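Probable porin (Pseudomonas aeruginosa, PDB 4FSP) forms a beta-barrel of the OprD porin family in the outer membrane and probably lets small solutes diffuse into the periplasm. Local coordinates at residues Y284-G289 with G316-Q321; N310-A315 with S356-R361. All coordinates share one frame; numbering follows the deposited sequence.

Contact 1. Residues Y284-G289 with G316-Q321; sequences YQRMSG and GESSWQ
Tyr-284 and Trp-320 pair across adjacent antiparallel strands of the barrel wall, 278-288 and 318-327, at a non-hydrogen-bonded position. Their rings form an edge-to-face stack with planes 51° apart: the tyrosine edge is turned to the indole, and its CD1 lies above the centre of one indole face, 3.4 Å from CE2 of Trp-320. With CG anti to the backbone N (chi1 175°), the tyrosine ring is brought to the indole; CB, placed by the backbone, makes a CH-pi contact over the same face, 4.2 Å from the centroid of the Trp-320 six-membered ring. On the same side of the strands, the bent chain of Arg-286 brings its CD to 3.1 Å from OG of Ser-318, a residue short enough for the arginine's methylene to lie against it.

Between these two pairs the side chains of Gln-285 and Ser-319 point the other way, the alternation expected of a porin wall, whose two faces meet the lumen and the surroundings of the barrel. This hydrogen-bonded pair is closed by Gln-285 N to Ser-319 O at 2.9 Å and Ser-319 N to Gln-285 O at 2.7 Å. Ser-319 OG lies 3.3 Å from Gln-285 CB, and its hydrogen-bond partner is Asn-305 ND2. The glutamine amide suits a buried polar setting because it both gives and accepts: OE1 bonds to Ser-267 and to Asn-305 N, while NE2 bonds to the carbonyls of Asp-311 and Phe-312.

Toward the strand end, Met-287 N donates to Glu-317 O over 2.8 Å, from above the carbonyl plane. The methionine then bends away to pack on Phe-293 and strand 262-273. Gly-316, with a positive phi of 80° that a residue without a side chain adopts readily, brings its CA to 3.2 Å from Met-287 O.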
loop_
_atom_site.group_PDB
_atom_site.type_symbol
_atom_site.label_atom_id
_atom_site.label_comp_id
_atom_site.label_asym_id
_atom_site.label_seq_id
_atom_site.Cartn_x
_atom_site.Cartn_y
_atom_site.Cartn_z
ATOM N N TYR A 284 14.990 4.547 8.352
ATOM C CA TYR A 284 16.215 4.700 7.585
ATOM C C TYR A 284 16.137 3.881 6.322
ATOM O O TYR A 284 15.576 2.782 6.309
ATOM C CB TYR A 284 17.444 4.282 8.396
ATOM C CG TYR A 284 18.729 4.313 7.591
ATOM C CD1 TYR A 284 19.384 5.508 7.327
ATOM C CD2 TYR A 284 19.271 3.149 7.071
ATOM C CE1 TYR A 284 20.553 5.535 6.572
ATOM C CE2 TYR A 284 20.440 3.169 6.323
ATOM C CZ TYR A 284 21.074 4.358 6.080
ATOM O OH TYR A 284 22.234 4.365 5.339
ATOM N N GLN A 285 16.735 4.395 5.257
ATOM C CA GLN A 285 16.540 3.791 3.945
ATOM C C GLN A 285 17.739 4.061 3.061
ATOM O O GLN A 285 18.331 5.149 3.116
ATOM C CB GLN A 285 15.259 4.350 3.321
ATOM C CG GLN A 285 14.925 3.858 1.928
ATOM C CD GLN A 285 13.471 4.162 1.564
ATOM O OE1 GLN A 285 12.531 3.600 2.155
ATOM N NE2 GLN A 285 13.281 5.069 0.602
ATOM N N ARG A 286 18.087 3.076 2.240
ATOM C CA ARG A 286 19.278 3.176 1.420
ATOM C C ARG A 286 19.078 2.430 0.125
ATOM O O ARG A 286 18.620 1.294 0.135
ATOM C CB ARG A 286 20.473 2.576 2.163
ATOM C CG ARG A 286 21.684 2.372 1.291
ATOM C CD ARG A 286 22.805 3.271 1.685
ATOM N NE ARG A 286 24.007 2.529 2.044
ATOM C CZ ARG A 286 25.241 2.935 1.769
ATOM N NH1 ARG A 286 25.450 4.077 1.126
ATOM N NH2 ARG A 286 26.267 2.197 2.139
ATOM N N MET A 287 19.421 3.071 -0.988
ATOM C CA MET A 287 19.376 2.423 -2.289
ATOM C C MET A 287 20.808 2.130 -2.750
ATOM O O MET A 287 21.654 3.034 -2.782
ATOM C CB MET A 287 18.680 3.350 -3.304
ATOM C CG MET A 287 17.255 3.734 -2.933
ATOM S SD MET A 287 16.147 2.313 -3.015
ATOM C CE MET A 287 15.515 2.296 -1.340
ATOM N N SER A 288 21.098 0.885 -3.111
ATOM C CA SER A 288 22.429 0.577 -3.632
ATOM C C SER A 288 22.347 -0.142 -4.960
ATOM O O SER A 288 21.320 -0.752 -5.281
ATOM C CB SER A 288 23.245 -0.267 -2.646
ATOM O OG SER A 288 23.521 0.484 -1.482
ATOM N N GLY A 289 23.438 -0.082 -5.725
ATOM C CA GLY A 289 23.444 -0.619 -7.083
ATOM C C GLY A 289 23.281 0.525 -8.068
ATOM O O GLY A 289 23.233 1.690 -7.666
ATOM N N GLY A 316 21.356 5.101 -5.371
ATOM C CA GLY A 316 22.390 5.615 -4.487
ATOM C C GLY A 316 21.916 6.365 -3.256
ATOM O O GLY A 316 22.711 6.642 -2.347
ATOM N N GLU A 317 20.622 6.671 -3.195
ATOM C CA GLU A 317 20.116 7.550 -2.139
ATOM C C GLU A 317 19.906 6.905 -0.752
ATOM O O GLU A 317 19.252 5.858 -0.604
ATOM C CB GLU A 317 18.826 8.232 -2.592
ATOM C CG GLU A 317 18.266 9.224 -1.579
ATOM C CD GLU A 317 17.028 9.944 -2.101
ATOM O OE1 GLU A 317 16.413 9.459 -3.084
ATOM O OE2 GLU A 317 16.682 11.003 -1.531
ATOM N N SER A 318 20.471 7.567 0.254
ATOM C CA SER A 318 20.242 7.271 1.666
ATOM C C SER A 318 19.272 8.296 2.231
ATOM O O SER A 318 19.338 9.472 1.865
ATOM C CB SER A 318 21.553 7.418 2.448
ATOM O OG SER A 318 22.443 6.364 2.146
ATOM N N SER A 319 18.402 7.877 3.150
ATOM C CA SER A 319 17.469 8.820 3.771
ATOM C C SER A 319 17.125 8.457 5.214
ATOM O O SER A 319 17.144 7.275 5.592
ATOM C CB SER A 319 16.179 8.905 2.943
ATOM O OG SER A 319 15.548 7.632 2.886
ATOM N N TRP A 320 16.794 9.481 6.003
ATOM C CA TRP A 320 16.410 9.324 7.409
ATOM C C TRP A 320 15.038 9.913 7.606
ATOM O O TRP A 320 14.692 10.903 6.959
ATOM C CB TRP A 320 17.363 10.101 8.325
ATOM C CG TRP A 320 18.686 9.468 8.499
ATOM C CD1 TRP A 320 19.838 9.763 7.823
ATOM C CD2 TRP A 320 19.015 8.417 9.421
ATOM N NE1 TRP A 320 20.864 8.957 8.271
ATOM C CE2 TRP A 320 20.385 8.124 9.250
ATOM C CE3 TRP A 320 18.282 7.699 10.374
ATOM C CZ2 TRP A 320 21.036 7.142 9.997
ATOM C CZ3 TRP A 320 18.930 6.724 11.116
ATOM C CH2 TRP A 320 20.290 6.454 10.922
ATOM N N GLN A 321 14.279 9.343 8.532
ATOM C CA GLN A 321 12.944 9.841 8.822
ATOM C C GLN A 321 12.738 9.931 10.324
ATOM O O GLN A 321 13.150 9.029 11.072
ATOM C CB GLN A 321 11.865 8.924 8.205
ATOM C CG GLN A 321 10.405 9.392 8.441
ATOM C CD GLN A 321 9.362 8.315 8.141
ATOM O OE1 GLN A 321 8.203 8.421 8.556
ATOM N NE2 GLN A 321 9.773 7.266 7.417
#

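Contact 2. Residues N310-A315 with S356-R361; sequences NDFAEA and SREWER
Glu-358, at the start of strand 358-368, meets Asn-310 of the long loop before strand 318-327 tip to tip, with carboxylate and amide planes 76° apart. Its OE2 takes a weak hydrogen bond of 2.9 Å from Asn-310 ND2. A water accepts from Ala-313 N and lies 3.0 Å from Glu-358 OE2 and near Asn-310 OD1, where it can donate, though not necessarily to both. The other oxygen, OE1, is hydrogen-bonded to Tyr-386. The Phe-312 ring runs alongside the acid's chain but points the other way, its CD2 lying 3.7 Å from Glu-358 OE2, while Asn-310 ND2 sits over the centre of one face of the ring.

Trp-359 turns its own side chain away from the loop and offers backbone instead: its C is 4.1 Å from CZ of Phe-312, near the plane of that ring. Glu-360 comes back toward the loop, extended, with CG anti to its backbone N (chi1 -178°). Its CB meets the ring edge, 3.7 Å from Phe-312 CZ. Farther out, OE1 uses its syn lone pair to accept from Asn-310 N at 2.7 Å, and OE2 accepts from Tyr-309 N.

Glutamate suits both places by its reach and two acceptors: Glu-360 takes two loop backbone N-H groups, which would probably ease the burial of its charge, whereas Glu-358 also approaches Glu-317, so one of these two acids may be protonated.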
loop_
_atom_site.group_PDB
_atom_site.type_symbol
_atom_site.label_atom_id
_atom_site.label_comp_id
_atom_site.label_asym_id
_atom_site.label_seq_id
_atom_site.Cartn_x
_atom_site.Cartn_y
_atom_site.Cartn_z
ATOM N N ASN A 310 7.150 11.951 -2.067
ATOM C CA ASN A 310 8.398 11.352 -2.545
ATOM C C ASN A 310 8.644 9.999 -1.908
ATOM O O ASN A 310 8.155 9.722 -0.803
ATOM C CB ASN A 310 9.595 12.275 -2.281
ATOM C CG ASN A 310 10.873 11.797 -2.970
ATOM O OD1 ASN A 310 10.877 11.512 -4.176
ATOM N ND2 ASN A 310 11.964 11.713 -2.203
ATOM N N ASP A 311 9.412 9.163 -2.597
ATOM C CA ASP A 311 9.677 7.805 -2.117
ATOM C C ASP A 311 11.154 7.600 -1.780
ATOM O O ASP A 311 11.568 6.511 -1.392
ATOM C CB ASP A 311 9.216 6.780 -3.156
ATOM C CG ASP A 311 9.879 6.980 -4.512
ATOM O OD1 ASP A 311 10.749 7.870 -4.636
ATOM O OD2 ASP A 311 9.537 6.237 -5.464
ATOM N N PHE A 312 11.939 8.663 -1.934
ATOM C CA PHE A 312 13.351 8.639 -1.586
ATOM C C PHE A 312 14.013 7.375 -2.090
ATOM O O PHE A 312 14.641 6.648 -1.318
ATOM C CB PHE A 312 13.496 8.790 -0.068
ATOM C CG PHE A 312 12.971 10.107 0.429
ATOM C CD1 PHE A 312 11.614 10.274 0.691
ATOM C CD2 PHE A 312 13.824 11.199 0.576
ATOM C CE1 PHE A 312 11.114 11.497 1.115
ATOM C CE2 PHE A 312 13.328 12.431 1.002
ATOM C CZ PHE A 312 11.973 12.585 1.256
ATOM N N ALA A 313 13.851 7.123 -3.386
ATOM C CA ALA A 313 14.275 5.864 -3.984
ATOM C C ALA A 313 15.046 6.053 -5.285
ATOM O O ALA A 313 14.982 5.203 -6.172
ATOM C CB ALA A 313 13.073 4.932 -4.197
ATOM N N GLU A 314 15.770 7.164 -5.391
ATOM C CA GLU A 314 16.743 7.343 -6.460
ATOM C C GLU A 314 17.911 6.398 -6.247
ATOM O O GLU A 314 18.195 6.000 -5.114
ATOM C CB GLU A 314 17.272 8.778 -6.477
ATOM C CG GLU A 314 16.225 9.802 -6.842
ATOM C CD GLU A 314 15.663 9.581 -8.230
ATOM O OE1 GLU A 314 16.464 9.460 -9.184
ATOM O OE2 GLU A 314 14.419 9.512 -8.370
ATOM N N ALA A 315 18.578 6.033 -7.339
ATOM C CA ALA A 315 19.801 5.249 -7.254
ATOM C C ALA A 315 20.755 5.902 -6.249
ATOM O O ALA A 315 20.913 7.129 -6.243
ATOM C CB ALA A 315 20.461 5.158 -8.633
ATOM N N SER A 356 21.846 15.919 -5.438
ATOM C CA SER A 356 21.798 14.637 -4.761
ATOM C C SER A 356 20.980 14.686 -3.471
ATOM O O SER A 356 20.755 13.658 -2.829
ATOM C CB SER A 356 23.226 14.173 -4.467
ATOM O OG SER A 356 23.948 15.191 -3.806
ATOM N N ARG A 357 20.543 15.878 -3.089
ATOM C CA ARG A 357 19.846 16.032 -1.818
ATOM C C ARG A 357 18.403 16.480 -1.997
ATOM O O ARG A 357 18.062 17.166 -2.971
ATOM C CB ARG A 357 20.614 16.993 -0.912
ATOM C CG ARG A 357 22.051 16.546 -0.659
ATOM C CD ARG A 357 22.876 17.627 0.011
ATOM N NE ARG A 357 24.264 17.199 0.175
ATOM C CZ ARG A 357 24.685 16.402 1.154
ATOM N NH1 ARG A 357 23.828 15.945 2.058
ATOM N NH2 ARG A 357 25.963 16.059 1.229
ATOM N N GLU A 358 17.555 16.068 -1.055
ATOM C CA GLU A 358 16.125 16.364 -1.106
ATOM C C GLU A 358 15.503 16.091 0.261
ATOM O O GLU A 358 16.037 15.301 1.050
ATOM C CB GLU A 358 15.424 15.531 -2.192
ATOM C CG GLU A 358 15.512 14.019 -1.969
ATOM C CD GLU A 358 14.795 13.214 -3.040
ATOM O OE1 GLU A 358 14.262 13.811 -4.005
ATOM O OE2 GLU A 358 14.752 11.970 -2.924
ATOM N N TRP A 359 14.386 16.755 0.552
ATOM C CA TRP A 359 13.682 16.507 1.803
ATOM C C TRP A 359 12.172 16.707 1.660
ATOM O O TRP A 359 11.698 17.277 0.677
ATOM C CB TRP A 359 14.269 17.355 2.950
ATOM C CG TRP A 359 14.139 18.851 2.770
ATOM C CD1 TRP A 359 15.053 19.696 2.205
ATOM C CD2 TRP A 359 13.032 19.676 3.181
ATOM N NE1 TRP A 359 14.582 20.988 2.232
ATOM C CE2 TRP A 359 13.358 21.003 2.825
ATOM C CE3 TRP A 359 11.821 19.418 3.820
ATOM C CZ2 TRP A 359 12.492 22.069 3.089
ATOM C CZ3 TRP A 359 10.963 20.482 4.068
ATOM C CH2 TRP A 359 11.305 21.787 3.704
ATOM N N GLU A 360 11.423 16.221 2.648
ATOM C CA GLU A 360 9.971 16.333 2.646
ATOM C C GLU A 360 9.439 16.386 4.079
ATOM O O GLU A 360 9.898 15.636 4.950
ATOM C CB GLU A 360 9.332 15.146 1.886
ATOM C CG GLU A 360 7.789 15.215 1.811
ATOM C CD GLU A 360 7.153 14.190 0.853
ATOM O OE1 GLU A 360 7.824 13.727 -0.103
ATOM O OE2 GLU A 360 5.953 13.867 1.041
ATOM N N ARG A 361 8.477 17.272 4.325
ATOM C CA ARG A 361 7.756 17.289 5.597
ATOM C C ARG A 361 6.277 17.070 5.330
ATOM O O ARG A 361 5.660 17.811 4.554
ATOM C CB ARG A 361 7.974 18.614 6.372
ATOM C CG ARG A 361 6.796 18.998 7.300
ATOM C CD ARG A 361 7.172 20.017 8.356
ATOM N NE ARG A 361 7.933 19.402 9.441
ATOM C CZ ARG A 361 7.534 19.338 10.709
ATOM N NH1 ARG A 361 6.374 19.865 11.079
ATOM N NH2 ARG A 361 8.310 18.746 11.610
HETATM O O HOH W 1 13.434 9.780 -4.459
#

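In the fold
Strand 278-288 runs out to the rim of the barrel, and the chain leaves it on a long excursion before returning as strand 318-327; contact 1 closes that loop at its base. Segment 310-315, late in the excursion, makes contact 2 with 356-361, beyond the hairpin of strands 318-327 and 336-346. The order along the chain is therefore 284-289, 310-315, 316-321, 356-361, and the two closures cross. Contact 1 joins the two strands that flank the excursion, and contact 2 pins its late part to strand 358-368, two strands farther round the wall. The contacts also touch each other: Glu-317 OE2 lies 2.6 Å from Glu-358 OE2.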